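Local atomic coordinates of putative aminopeptidase (PDB entry 5NTH), a protein that probably removes amino-terminal residues such as leucine from peptides, as a manganese-binding metalloaminopeptidase of the M17 family. Residues Met315-Met318 with Lys319-Met322; Gly421-Gly424 with Val425-Ser429. All coordinates share one frame; numbering follows the deposited sequence.

Contact 1 (Met315-Met318 with Lys319-Met322). With MN (manganese (II) ion), chain C.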
loop_
_atom_site.group_PDB
_atom_site.type_symbol
_atom_site.label_atom_id
_atom_site.label_comp_id
_atom_site.label_asym_id
_atom_site.label_seq_id
_atom_site.Cartn_x
_atom_site.Cartn_y
_atom_site.Cartn_z
ATOM N N MET A 315 10.542 -8.523 8.351
ATOM C CA MET A 315 11.927 -8.531 8.808
ATOM C C MET A 315 12.147 -9.190 10.185
ATOM O O MET A 315 13.227 -9.738 10.431
ATOM C CB MET A 315 12.418 -7.110 8.825
ATOM C CG MET A 315 13.901 -6.978 8.929
ATOM S SD MET A 315 14.374 -5.278 8.593
ATOM C CE MET A 315 15.888 -5.333 9.531
ATOM N N THR A 316 11.185 -9.188 11.081
ATOM C CA THR A 316 11.382 -9.905 12.317
ATOM C C THR A 316 11.427 -11.402 12.040
ATOM O O THR A 316 10.809 -11.856 11.115
ATOM C CB THR A 316 10.295 -9.616 13.360
ATOM O OG1 THR A 316 9.092 -9.279 12.708
ATOM C CG2 THR A 316 10.681 -8.491 14.216
ATOM N N ASN A 317 12.189 -12.134 12.838
ATOM C CA ASN A 317 12.367 -13.556 12.666
ATOM C C ASN A 317 13.422 -13.911 11.631
ATOM O O ASN A 317 13.608 -15.032 11.338
ATOM C CB ASN A 317 11.029 -14.202 12.354
ATOM C CG ASN A 317 10.845 -15.552 13.007
ATOM O OD1 ASN A 317 11.252 -15.783 14.122
ATOM N ND2 ASN A 317 10.211 -16.443 12.302
ATOM N N MET A 318 14.141 -12.935 11.117
ATOM C CA MET A 318 15.207 -13.185 10.169
ATOM C C MET A 318 16.526 -13.483 10.840
ATOM O O MET A 318 17.524 -13.618 10.219
ATOM C CB MET A 318 15.330 -12.018 9.223
ATOM C CG MET A 318 14.120 -11.831 8.351
ATOM S SD MET A 318 13.864 -13.080 7.129
ATOM C CE MET A 318 12.674 -14.118 7.881
ATOM N N LYS A 319 16.461 -13.508 12.150
ATOM C CA LYS A 319 17.159 -14.325 13.088
ATOM C C LYS A 319 17.319 -15.734 12.572
ATOM O O LYS A 319 18.335 -16.321 12.688
ATOM C CB LYS A 319 16.246 -14.401 14.281
ATOM C CG LYS A 319 16.835 -14.526 15.642
ATOM C CD LYS A 319 15.767 -15.138 16.503
ATOM C CE LYS A 319 15.476 -14.357 17.756
ATOM N NZ LYS A 319 14.514 -15.052 18.655
ATOM N N THR A 320 16.254 -16.264 12.042
ATOM C CA THR A 320 16.138 -17.646 11.676
ATOM C C THR A 320 16.532 -17.919 10.263
ATOM O O THR A 320 16.465 -19.053 9.815
ATOM C CB THR A 320 14.686 -18.151 11.836
ATOM O OG1 THR A 320 13.822 -17.567 10.849
ATOM C CG2 THR A 320 14.172 -17.866 13.254
ATOM N N ASP A 321 16.956 -16.890 9.550
ATOM C CA ASP A 321 17.365 -17.085 8.193
ATOM C C ASP A 321 18.702 -17.867 8.064
ATOM O O ASP A 321 19.181 -18.086 6.937
ATOM C CB ASP A 321 17.416 -15.736 7.472
ATOM C CG ASP A 321 16.895 -15.812 6.019
ATOM O OD1 ASP A 321 15.863 -16.480 5.771
ATOM O OD2 ASP A 321 17.510 -15.177 5.131
ATOM N N MET A 322 19.300 -18.283 9.193
ATOM C CA MET A 322 20.410 -19.261 9.160
ATOM C C MET A 322 19.991 -20.709 9.531
ATOM O O MET A 322 20.837 -21.567 9.808
ATOM C CB MET A 322 21.632 -18.782 9.943
ATOM C CG MET A 322 21.369 -18.139 11.284
ATOM S SD MET A 322 20.405 -19.191 12.377
ATOM C CE MET A 322 21.648 -20.333 12.973
HETATM MN MN MN C . 16.918 -14.858 3.367
#
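Asn317 and Thr320 grip each other across a tight turn, and beside them Met318 crosses the metal-binding Asp321 at an angle, its sulfur near the carboxylate. The stretch is a double bend: Met315-Met318 forms a type II beta turn, with Asn317 at the positive-phi corner, and the chain at once turns again before helix 323-341. This second bend belongs to the active-site wall of the M17 catalytic domain.

Met318 and Lys319 form the bend itself. Met318 CB presses on the next peptide, 3.5 Å from Lys319 N, and the rest of the chain, folded at chi2 and again at chi3, packs against Tyr302 and Lys310; its SD passes 4.2 Å from Asp321 OD1. Lys319 CB lies 3.9 Å from Asn317 C, while the rest of its side chain leads away from the turn and packs on Glu383 of the second subunit. Asp371 OD2 of that subunit also takes weak hydrogen bonds from Asn317 N and Lys319 N, which places the turn at a subunit interface.

Asn317 contributes mainly its carbonyl oxygen, which takes two hydrogen bonds from a single residue. Thr320 N reaches Asn317 O at 3.0 Å with a fairly straight N-H (161°), from above the carbonyl plane. Thr320 OG1 approaches the same Asn317 O at 2.6 Å, almost in line with the C=O bond (174°). The turn places the N-H; a chi1 of 70° brings OG1 where it can share that oxygen. Asn317 ND2 hydrogen-bonds Ser518 OG.

Asp321 N closes the bend with a weak hydrogen bond to Met318 O. The Asp321 carboxylate divides its work: OD1 hydrogen-bonds Thr418 OG1, while OD2 binds a manganese, shared with Lys298, Asp303 and Glu390, at 1.9 Å.

Contact 2 (Gly421-Gly424 with Val425-Ser429); sequences GAQG and VATGS. With BB2 (actinonin), chain E.
Gln423 leaves the helix with CG anti to its own backbone N (chi1 -176°) and then kinks at chi2 (-96°), a course that carries the amide along the helix to Thr427 and Gly428. Gln423 NE2 makes a weak, strongly bent hydrogen bond to Gly428 O at 2.9 Å. The firmer hold on this amide is at its other end, where OE1 accepts from Tyr515 N; the Gly428 bond only adds to it. Thr427 crosses it at about a right angle, with its hydroxyl turned between backbone N and carbonyl carbon and bonded to His431 O.

Beneath these side chains runs one short helix. Ala426 N bonds Ala422 O at 2.8 Å, and Thr427 N bonds Gln423 O at 2.9 Å, both i to i+4. The next bond, Gly428 N to Gly424 O at 2.9 Å, is more bent as the helix finishes; Gly428 has positive phi and leads the chain away. On another side, Val425 CG2 rests 3.6 Å from Gly421 O, and Ala422 and Val425 pack on Val425 and Ala422 of the third subunit.

Gly421, beside helix 422-427, donates its N-H to actinonin O13, with Gly421 N 3.1 Å from that oxygen, and Leu419 O and Lys310 NZ bond the same inhibitor. Following strand 412-417, this glycine and the short helix form one wall of the M17 active-site pocket, where a backbone N-H holds the inhibitor's peptide-like chain.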
loop_
_atom_site.group_PDB
_atom_site.type_symbol
_atom_site.label_atom_id
_atom_site.label_comp_id
_atom_site.label_asym_id
_atom_site.label_seq_id
_atom_site.Cartn_x
_atom_site.Cartn_y
_atom_site.Cartn_z
ATOM N N GLY A 421 9.277 -17.210 0.829
ATOM C CA GLY A 421 7.877 -17.220 1.253
ATOM C C GLY A 421 6.945 -17.980 0.317
ATOM O O GLY A 421 5.848 -18.392 0.712
ATOM N N ALA A 422 7.360 -18.167 -0.928
ATOM C CA ALA A 422 6.583 -18.939 -1.872
ATOM C C ALA A 422 6.398 -20.361 -1.344
ATOM O O ALA A 422 5.318 -20.983 -1.493
ATOM C CB ALA A 422 7.267 -18.938 -3.225
ATOM N N GLN A 423 7.445 -20.854 -0.690
ATOM C CA GLN A 423 7.386 -22.116 0.025
ATOM C C GLN A 423 6.142 -22.263 0.863
ATOM O O GLN A 423 5.450 -23.265 0.739
ATOM C CB GLN A 423 8.620 -22.275 0.902
ATOM C CG GLN A 423 8.724 -23.608 1.642
ATOM C CD GLN A 423 8.193 -23.518 3.075
ATOM O OE1 GLN A 423 8.756 -22.817 3.926
ATOM N NE2 GLN A 423 7.081 -24.214 3.339
ATOM N N GLY A 424 5.859 -21.282 1.724
ATOM C CA GLY A 424 4.673 -21.339 2.588
ATOM C C GLY A 424 3.361 -21.416 1.803
ATOM O O GLY A 424 2.436 -22.163 2.157
ATOM N N VAL A 425 3.295 -20.665 0.711
ATOM C CA VAL A 425 2.117 -20.654 -0.138
ATOM C C VAL A 425 1.945 -22.026 -0.809
ATOM O O VAL A 425 0.842 -22.536 -0.974
ATOM C CB VAL A 425 2.249 -19.549 -1.197
ATOM C CG1 VAL A 425 1.033 -19.537 -2.129
ATOM C CG2 VAL A 425 2.455 -18.175 -0.532
ATOM N N ALA A 426 3.064 -22.614 -1.192
ATOM C CA ALA A 426 3.096 -23.925 -1.844
ATOM C C ALA A 426 2.636 -25.062 -0.949
ATOM O O ALA A 426 1.641 -25.731 -1.245
ATOM C CB ALA A 426 4.513 -24.213 -2.319
ATOM N N THR A 427 3.382 -25.245 0.143
ATOM C CA THR A 427 3.348 -26.448 0.963
ATOM C C THR A 427 3.084 -26.190 2.465
ATOM O O THR A 427 3.285 -27.078 3.281
ATOM C CB THR A 427 4.674 -27.217 0.796
ATOM O OG1 THR A 427 5.766 -26.453 1.329
ATOM C CG2 THR A 427 4.944 -27.484 -0.647
ATOM N N GLY A 428 2.618 -25.003 2.828
ATOM C CA GLY A 428 2.220 -24.731 4.214
ATOM C C GLY A 428 3.390 -24.488 5.151
ATOM O O GLY A 428 4.496 -24.260 4.697
ATOM N N SER A 429 3.154 -24.550 6.454
ATOM C CA SER A 429 4.175 -24.152 7.434
ATOM C C SER A 429 4.887 -25.282 8.154
ATOM O O SER A 429 5.797 -25.021 8.937
ATOM C CB SER A 429 3.548 -23.236 8.469
ATOM O OG SER A 429 2.336 -23.819 8.906
HETATM C C5 BB2 E . 12.327 -14.432 1.000
HETATM C C3 BB2 E . 13.713 -13.994 1.365
HETATM O O4 BB2 E . 13.848 -12.870 1.760
HETATM N N1 BB2 E . 14.745 -14.825 1.302
HETATM O O2 BB2 E . 16.024 -14.375 1.698
HETATM C C6 BB2 E . 11.843 -13.631 -0.203
HETATM C C12 BB2 E . 10.348 -13.616 -0.166
HETATM O O13 BB2 E . 9.763 -14.534 -0.673
HETATM C C7 BB2 E . 12.392 -14.262 -1.489
HETATM C C8 BB2 E . 11.898 -13.602 -2.772
HETATM C C9 BB2 E . 12.454 -12.196 -2.946
HETATM C C10 BB2 E . 11.344 -11.185 -3.181
HETATM C C11 BB2 E . 10.769 -11.316 -4.580
HETATM N N14 BB2 E . 9.718 -12.618 0.439
HETATM C C15 BB2 E . 8.262 -12.588 0.532
HETATM C C16 BB2 E . 7.786 -12.027 1.893
HETATM C C18 BB2 E . 6.479 -11.222 1.844
HETATM C C17 BB2 E . 7.661 -13.164 2.927
HETATM C C19 BB2 E . 7.703 -11.931 -0.707
HETATM O O20 BB2 E . 7.259 -12.685 -1.548
HETATM N N21 BB2 E . 7.689 -10.591 -0.891
HETATM C C22 BB2 E . 6.680 -9.970 -1.760
HETATM C C23 BB2 E . 8.551 -9.536 -0.337
HETATM C C24 BB2 E . 7.792 -8.216 -0.479
HETATM C C25 BB2 E . 6.536 -8.518 -1.275
HETATM C C26 BB2 E . 7.227 -10.022 -3.195
HETATM O O27 BB2 E . 7.301 -11.366 -3.692
#

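In the fold
Both contacts are buried in the catalytic domain, one an irregular bend and the other a short helix with its exit, and they stand in series along the chain. Their centres are 16 Å apart and their nearest atoms about 8 Å, so they do not touch; the bound actinonin links them, reaching Asp321 of contact 1 and Gly421 of contact 2. Contact 1 brings side-chain chemistry to the site, a carboxylate that binds manganese, ahead of helix 323-341, whereas contact 2 offers main-chain chemistry, a backbone N-H for the inhibitor from Gly421, beside helix 422-427. Each also meets another subunit, 315-322 the second and 421-429 the third.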